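Local atomic coordinates of CT021 (Chlamydia trachomatis serovar L2, PDB entry 6UXD), a protein that is of unknown function but belongs to a family grouped with the LolA/LolB clan, whose best-known members carry bacterial lipoproteins. Residues G19-L24 against H205-S210; S120-H125 against N170-F175. One frame throughout, in Å; residues are numbered along the deposited sequence.

Contact 1 of 2, residues G19-L24 against H205-S210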
ATOM      1  N   GLY A  19       6.467   4.517  11.274  1.00 38.51           N
ATOM      2  CA  GLY A  19       7.336   3.379  11.204  1.00 40.76           C
ATOM      3  C   GLY A  19       6.690   2.118  10.644  1.00 36.98           C
ATOM      4  O   GLY A  19       7.408   1.185  10.287  1.00 37.89           O
ATOM      5  N   ASP A  20       5.361   2.057  10.586  1.00 38.65           N
ATOM      6  CA  ASP A  20       4.685   0.922   9.970  1.00 39.89           C
ATOM      7  C   ASP A  20       4.924   0.915   8.467  1.00 43.66           C
ATOM      8  O   ASP A  20       4.893   1.961   7.819  1.00 38.12           O
ATOM      9  CB  ASP A  20       3.190   0.970  10.249  1.00 36.79           C
ATOM     10  CG  ASP A  20       2.864   0.679  11.687  1.00 39.97           C
ATOM     11  OD1 ASP A  20       3.810   0.356  12.434  1.00 39.78           O
ATOM     12  OD2 ASP A  20       1.681   0.792  12.071  1.00 38.34           O
ATOM     13  N   TYR A  21       5.171  -0.276   7.908  1.00 42.14           N
ATOM     14  CA  TYR A  21       5.483  -0.388   6.495  1.00 31.47           C
ATOM     15  C   TYR A  21       4.888  -1.674   5.935  1.00 36.28           C
ATOM     16  O   TYR A  21       4.461  -2.563   6.678  1.00 36.65           O
ATOM     17  CB  TYR A  21       6.980  -0.337   6.242  1.00 37.45           C
ATOM     18  CG  TYR A  21       7.685  -1.630   6.552  1.00 37.59           C
ATOM     19  CD1 TYR A  21       7.975  -2.549   5.555  1.00 36.39           C
ATOM     20  CD2 TYR A  21       8.043  -1.932   7.844  1.00 35.57           C
ATOM     21  CE1 TYR A  21       8.622  -3.753   5.862  1.00 41.77           C
ATOM     22  CE2 TYR A  21       8.666  -3.097   8.156  1.00 38.68           C
ATOM     23  CZ  TYR A  21       8.965  -4.008   7.171  1.00 38.21           C
ATOM     24  OH  TYR A  21       9.608  -5.177   7.515  1.00 39.01           O
ATOM     25  N   ALA A  22       4.835  -1.749   4.606  1.00 38.39           N
ATOM     26  CA  ALA A  22       4.436  -2.975   3.917  1.00 38.73           C
ATOM     27  C   ALA A  22       4.948  -2.946   2.480  1.00 37.49           C
ATOM     28  O   ALA A  22       5.080  -1.879   1.873  1.00 40.53           O
ATOM     29  CB  ALA A  22       2.918  -3.144   3.957  1.00 39.06           C
ATOM     30  N   VAL A  23       5.261  -4.129   1.948  1.00 36.45           N
ATOM     31  CA  VAL A  23       5.785  -4.280   0.592  1.00 33.50           C
ATOM     32  C   VAL A  23       4.758  -5.075  -0.199  1.00 37.79           C
ATOM     33  O   VAL A  23       4.426  -6.212   0.161  1.00 37.89           O
ATOM     34  CB  VAL A  23       7.162  -4.963   0.561  1.00 37.86           C
ATOM     35  CG1 VAL A  23       7.679  -5.098  -0.864  1.00 44.64           C
ATOM     36  CG2 VAL A  23       8.173  -4.176   1.406  1.00 41.01           C
ATOM     37  N   LEU A  24       4.231  -4.476  -1.249  1.00 39.02           N
ATOM     38  CA  LEU A  24       3.170  -5.085  -2.025  1.00 41.06           C
ATOM     39  C   LEU A  24       3.718  -5.435  -3.396  1.00 42.93           C
ATOM     40  O   LEU A  24       4.602  -4.749  -3.915  1.00 49.97           O
ATOM     41  CB  LEU A  24       1.960  -4.145  -2.138  1.00 46.29           C
ATOM     42  CG  LEU A  24       0.923  -4.211  -1.011  1.00 39.06           C
ATOM     43  CD1 LEU A  24       1.523  -3.933   0.341  1.00 45.38           C
ATOM     44  CD2 LEU A  24      -0.224  -3.242  -1.262  1.00 42.89           C
ATOM     45  N   HIS A 205       7.123  -2.971  11.441  1.00 36.51           N
ATOM     46  CA  HIS A 205       7.105  -1.799  12.296  1.00 40.09           C
ATOM     47  C   HIS A 205       8.519  -1.259  12.431  1.00 39.89           C
ATOM     48  O   HIS A 205       9.502  -1.954  12.140  1.00 39.31           O
ATOM     49  CB  HIS A 205       6.553  -2.130  13.681  1.00 39.43           C
ATOM     50  CG  HIS A 205       5.290  -2.929  13.658  1.00 47.59           C
ATOM     51  ND1 HIS A 205       4.095  -2.421  13.196  1.00 41.24           N
ATOM     52  CD2 HIS A 205       5.031  -4.200  14.051  1.00 46.38           C
ATOM     53  CE1 HIS A 205       3.152  -3.337  13.315  1.00 41.66           C
ATOM     54  NE2 HIS A 205       3.694  -4.428  13.826  1.00 46.00           N
ATOM     55  N   GLN A 206       8.600  -0.004  12.889  1.00 46.34           N
ATOM     56  CA  GLN A 206       9.859   0.647  13.251  1.00 46.16           C
ATOM     57  C   GLN A 206      10.771   0.817  12.052  1.00 42.41           C
ATOM     58  O   GLN A 206      11.987   0.732  12.184  1.00 42.30           O
ATOM     59  CB  GLN A 206      10.609  -0.124  14.342  1.00 49.28           C
ATOM     60  CG  GLN A 206       9.827  -0.326  15.625  1.00 52.90           C
ATOM     61  CD  GLN A 206      10.518  -1.292  16.587  1.00 76.14           C
ATOM     62  OE1 GLN A 206      10.806  -0.940  17.736  1.00 74.90           O
ATOM     63  NE2 GLN A 206      10.775  -2.525  16.119  1.00 68.95           N
ATOM     64  N   ALA A 207      10.199   1.010  10.872  1.00 41.17           N
ATOM     65  CA  ALA A 207      11.009   1.355   9.716  1.00 35.80           C
ATOM     66  C   ALA A 207      11.268   2.861   9.687  1.00 41.05           C
ATOM     67  O   ALA A 207      10.424   3.667  10.093  1.00 39.29           O
ATOM     68  CB  ALA A 207      10.318   0.936   8.425  1.00 39.13           C
ATOM     69  N   ALA A 208      12.440   3.238   9.184  1.00 44.33           N
ATOM     70  CA  ALA A 208      12.834   4.632   9.066  1.00 47.87           C
ATOM     71  C   ALA A 208      13.017   4.975   7.598  1.00 47.88           C
ATOM     72  O   ALA A 208      13.514   4.159   6.814  1.00 44.41           O
ATOM     73  CB  ALA A 208      14.125   4.921   9.839  1.00 51.30           C
ATOM     74  N   SER A 209      12.583   6.169   7.215  1.00 48.05           N
ATOM     75  CA  SER A 209      12.677   6.551   5.816  1.00 48.71           C
ATOM     76  C   SER A 209      14.131   6.751   5.420  1.00 51.81           C
ATOM     77  O   SER A 209      14.946   7.242   6.208  1.00 46.28           O
ATOM     78  CB  SER A 209      11.909   7.838   5.532  1.00 49.78           C
ATOM     79  OG  SER A 209      12.222   8.286   4.226  1.00 49.01           O
ATOM     80  N   SER A 210      14.443   6.381   4.182  1.00 54.45           N
ATOM     81  CA  SER A 210      15.731   6.674   3.573  1.00 55.17           C
ATOM     82  C   SER A 210      15.724   7.961   2.748  1.00 60.02           C
ATOM     83  O   SER A 210      16.762   8.335   2.193  1.00 56.47           O
ATOM     84  CB  SER A 210      16.158   5.495   2.692  1.00 47.16           C
ATOM     85  OG  SER A 210      15.296   5.318   1.583  1.00 59.55           O
TER
HETATM   86  O   HOH W   1       6.009   1.349  13.582  1.00 41.47           O
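OD1 of D20 is the best-held polar atom here, gripped by at least two bonds, from H205 ND1 and water 1. H205 ND1 donates to D20 OD1 over 2.9 Å, nearly straight at 170°. The acceptor lies in the imidazole plane, at the ring edge. The donor, however, stands well above the carboxylate plane, 59° out of it. The second bond is from water 1, whose oxygen is 2.7 Å from D20 OD1. The same water accepts the main-chain N-H of Q206, so it bridges the two segments. Outside them, OD2 of D20 has a salt bridge to R180 and a hydrogen bond from the amide of R17. This environment probably favours a charged carboxylate. D20 may favour a protonated H205, while R180, which also touches H205, may oppose it. The D20 and H205 side chains run alongside each other, each with CG beside its backbone N.

The backbone adds a bond from A207 N to a lone pair of G19 O, 2.9 Å long. G19 CA also makes a C-H contact to A207 O. Y21 CD2 also packs obliquely on A207 CB at 3.7 Å. The Y21 hydroxyl reaches E202.

The loop after strand 196-204 thus continues the antiparallel pairing with 21-26 by one backbone bond, A207 N to G19 O. The Q206 N-H is turned to the water instead, with the His-carboxylate hydrogen bond beside it.

Contact 2 of 2, residues S120-H125 against N170-F175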
ATOM      1  N   SER A 120     -16.647  -3.439   3.611  1.00 35.80           N
ATOM      2  CA  SER A 120     -17.610  -4.105   4.470  1.00 36.21           C
ATOM      3  C   SER A 120     -17.202  -5.561   4.632  1.00 32.76           C
ATOM      4  O   SER A 120     -16.601  -6.138   3.723  1.00 30.97           O
ATOM      5  CB  SER A 120     -19.015  -4.035   3.865  1.00 40.28           C
ATOM      6  OG  SER A 120     -19.139  -2.831   3.124  1.00 59.50           O
ATOM      7  N   PRO A 121     -17.496  -6.163   5.776  1.00 30.79           N
ATOM      8  CA  PRO A 121     -17.070  -7.551   6.016  1.00 39.23           C
ATOM      9  C   PRO A 121     -17.722  -8.517   5.048  1.00 37.44           C
ATOM     10  O   PRO A 121     -18.893  -8.375   4.687  1.00 34.92           O
ATOM     11  CB  PRO A 121     -17.531  -7.825   7.450  1.00 36.48           C
ATOM     12  CG  PRO A 121     -17.671  -6.448   8.078  1.00 37.83           C
ATOM     13  CD  PRO A 121     -18.129  -5.567   6.965  1.00 35.00           C
ATOM     14  N   ALA A 122     -16.970  -9.547   4.675  1.00 33.29           N
ATOM     15  CA  ALA A 122     -17.426 -10.505   3.682  1.00 32.27           C
ATOM     16  C   ALA A 122     -16.768 -11.854   3.956  1.00 34.46           C
ATOM     17  O   ALA A 122     -15.713 -11.918   4.603  1.00 30.97           O
ATOM     18  CB  ALA A 122     -17.089 -10.029   2.258  1.00 34.18           C
ATOM     19  N   PRO A 123     -17.353 -12.940   3.461  1.00 31.91           N
ATOM     20  CA  PRO A 123     -16.714 -14.261   3.593  1.00 33.08           C
ATOM     21  C   PRO A 123     -15.436 -14.358   2.777  1.00 31.51           C
ATOM     22  O   PRO A 123     -15.285 -13.712   1.732  1.00 31.95           O
ATOM     23  CB  PRO A 123     -17.775 -15.235   3.050  1.00 32.24           C
ATOM     24  CG  PRO A 123     -19.006 -14.455   2.835  1.00 41.88           C
ATOM     25  CD  PRO A 123     -18.599 -13.018   2.680  1.00 35.80           C
ATOM     26  N   SER A 124     -14.523 -15.224   3.242  1.00 31.69           N
ATOM     27  CA  SER A 124     -13.306 -15.505   2.494  1.00 27.22           C
ATOM     28  C   SER A 124     -13.579 -16.288   1.209  1.00 32.20           C
ATOM     29  O   SER A 124     -14.340 -17.255   1.197  1.00 35.30           O
ATOM     30  CB  SER A 124     -12.320 -16.320   3.346  1.00 32.26           C
ATOM     31  OG  SER A 124     -11.197 -16.691   2.560  1.00 32.94           O
ATOM     32  N   HIS A 125     -12.919 -15.892   0.131  1.00 28.13           N
ATOM     33  CA  HIS A 125     -12.927 -16.677  -1.091  1.00 30.31           C
ATOM     34  C   HIS A 125     -11.510 -17.088  -1.495  1.00 33.51           C
ATOM     35  O   HIS A 125     -11.226 -17.264  -2.678  1.00 34.40           O
ATOM     36  CB  HIS A 125     -13.618 -15.912  -2.218  1.00 41.73           C
ATOM     37  CG  HIS A 125     -15.110 -15.844  -2.065  1.00 48.22           C
ATOM     38  ND1 HIS A 125     -15.857 -16.888  -1.553  1.00 52.59           N
ATOM     39  CD2 HIS A 125     -15.992 -14.852  -2.337  1.00 52.26           C
ATOM     40  CE1 HIS A 125     -17.133 -16.542  -1.523  1.00 56.10           C
ATOM     41  NE2 HIS A 125     -17.241 -15.315  -2.000  1.00 45.02           N
ATOM     42  N   ASN A 170     -15.519  -5.818  -8.761  1.00 48.04           N
ATOM     43  CA  ASN A 170     -15.537  -6.222  -7.362  1.00 49.67           C
ATOM     44  C   ASN A 170     -14.115  -6.449  -6.839  1.00 38.66           C
ATOM     45  O   ASN A 170     -13.222  -6.906  -7.564  1.00 39.73           O
ATOM     46  CB  ASN A 170     -16.383  -7.488  -7.182  1.00 53.00           C
ATOM     47  CG  ASN A 170     -17.850  -7.258  -7.481  1.00 57.33           C
ATOM     48  OD1 ASN A 170     -18.449  -7.972  -8.284  1.00 65.02           O
ATOM     49  ND2 ASN A 170     -18.437  -6.268  -6.829  1.00 50.18           N
ATOM     50  N   ILE A 171     -13.913  -6.102  -5.574  1.00 49.63           N
ATOM     51  CA  ILE A 171     -12.617  -6.181  -4.909  1.00 46.00           C
ATOM     52  C   ILE A 171     -12.792  -6.945  -3.606  1.00 45.40           C
ATOM     53  O   ILE A 171     -13.803  -6.792  -2.907  1.00 42.12           O
ATOM     54  CB  ILE A 171     -12.027  -4.788  -4.623  1.00 42.11           C
ATOM     55  CG1 ILE A 171     -11.961  -3.963  -5.907  1.00 52.34           C
ATOM     56  CG2 ILE A 171     -10.624  -4.905  -4.038  1.00 44.76           C
ATOM     57  CD1 ILE A 171     -11.537  -2.538  -5.685  1.00 51.89           C
ATOM     58  N   LEU A 172     -11.820  -7.785  -3.283  1.00 42.09           N
ATOM     59  CA  LEU A 172     -11.825  -8.490  -2.012  1.00 40.43           C
ATOM     60  C   LEU A 172     -10.467  -8.257  -1.361  1.00 37.64           C
ATOM     61  O   LEU A 172      -9.421  -8.530  -1.969  1.00 39.57           O
ATOM     62  CB  LEU A 172     -12.143  -9.973  -2.217  1.00 43.10           C
ATOM     63  CG  LEU A 172     -12.724 -10.737  -1.026  1.00 37.61           C
ATOM     64  CD1 LEU A 172     -13.831 -10.010  -0.278  1.00 40.34           C
ATOM     65  CD2 LEU A 172     -13.222 -12.089  -1.521  1.00 44.52           C
ATOM     66  N   ILE A 173     -10.485  -7.713  -0.146  1.00 35.01           N
ATOM     67  CA  ILE A 173      -9.273  -7.285   0.549  1.00 39.78           C
ATOM     68  C   ILE A 173      -9.223  -8.009   1.885  1.00 34.82           C
ATOM     69  O   ILE A 173     -10.224  -8.049   2.611  1.00 35.93           O
ATOM     70  CB  ILE A 173      -9.234  -5.757   0.769  1.00 41.23           C
ATOM     71  CG1 ILE A 173      -9.636  -5.035  -0.515  1.00 48.37           C
ATOM     72  CG2 ILE A 173      -7.838  -5.315   1.197  1.00 37.47           C
ATOM     73  CD1 ILE A 173      -9.337  -3.545  -0.542  1.00 51.91           C
ATOM     74  N   TYR A 174      -8.051  -8.543   2.227  1.00 35.05           N
ATOM     75  CA  TYR A 174      -7.888  -9.291   3.462  1.00 31.21           C
ATOM     76  C   TYR A 174      -6.983  -8.504   4.405  1.00 31.66           C
ATOM     77  O   TYR A 174      -5.939  -8.003   3.994  1.00 35.64           O
ATOM     78  CB  TYR A 174      -7.324 -10.699   3.192  1.00 32.35           C
ATOM     79  CG  TYR A 174      -8.200 -11.557   2.300  1.00 32.13           C
ATOM     80  CD1 TYR A 174      -8.217 -11.381   0.922  1.00 34.74           C
ATOM     81  CD2 TYR A 174      -9.021 -12.534   2.837  1.00 27.36           C
ATOM     82  CE1 TYR A 174      -9.037 -12.171   0.101  1.00 34.62           C
ATOM     83  CE2 TYR A 174      -9.826 -13.334   2.028  1.00 31.37           C
ATOM     84  CZ  TYR A 174      -9.840 -13.140   0.674  1.00 30.53           C
ATOM     85  OH  TYR A 174     -10.674 -13.944  -0.067  1.00 32.87           O
ATOM     86  N   PHE A 175      -7.400  -8.402   5.661  1.00 31.19           N
ATOM     87  CA  PHE A 175      -6.624  -7.752   6.698  1.00 39.10           C
ATOM     88  C   PHE A 175      -6.445  -8.716   7.858  1.00 33.68           C
ATOM     89  O   PHE A 175      -7.327  -9.528   8.158  1.00 32.40           O
ATOM     90  CB  PHE A 175      -7.287  -6.460   7.227  1.00 32.83           C
ATOM     91  CG  PHE A 175      -7.335  -5.355   6.227  1.00 34.67           C
ATOM     92  CD1 PHE A 175      -6.256  -4.507   6.061  1.00 37.57           C
ATOM     93  CD2 PHE A 175      -8.474  -5.145   5.457  1.00 40.31           C
ATOM     94  CE1 PHE A 175      -6.307  -3.456   5.136  1.00 34.18           C
ATOM     95  CE2 PHE A 175      -8.528  -4.109   4.534  1.00 37.36           C
ATOM     96  CZ  PHE A 175      -7.437  -3.267   4.372  1.00 32.66           C
TER
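The phenol oxygen of Y174 meets the backbone at H125. H125 N donates to Y174 OH over 3.0 Å, with an angle of 152° at the hydrogen. The amide comes in near the plane of the tyrosine ring. Just beside it, S124 OG lies at the ring edge, 3.7 Å from Y174 CE2. Next to the phenol, L172 spreads its two methyls along 120-125. L172 CD2 touches H125 CB at 3.9 Å, and L172 CD1 faces A122 CB at 4.1 Å. The leucine and histidine side chains cross at about a right angle.

Further out, P123 O sits over one face of the H125 ring. S124 OG, anti to its own backbone N, bonds the amide of L126, two residues on. Y174 packs against A154, L126 and I148, and its ring meets that of W186 at about 75°. The segments are not direct strand neighbours. Strand 152-158 pairs with both, at A122 and at I171, and the side chains meet across it.

This is a small surface contact with one neutral hydrogen bond beside thin apolar packing. The imidazole of H125 brings only carbon to the other segment, so its ionisation should matter little to the grip.

In the fold
The chain enters through strand 7-8 and helix 9-13, then reaches 19-24, the first half of contact 1. It runs through the hairpin strands 21-26 and 29-38 and on through 43-50, 79-84 and 90-95. Helix 108-116 leads to strand 118-122 and the first half of contact 2. Contact 2 closes at 170-175, after a loop of 44 residues. Contact 1 closes only at 205-210, after 180 residues, so contact 2 is nested inside it. The two lie on opposite sides of the chain's centre, with their own centres about 25 Å apart. Strands 186-189 and 196-204 connect them by antiparallel pairing, from 170-176 to 21-26.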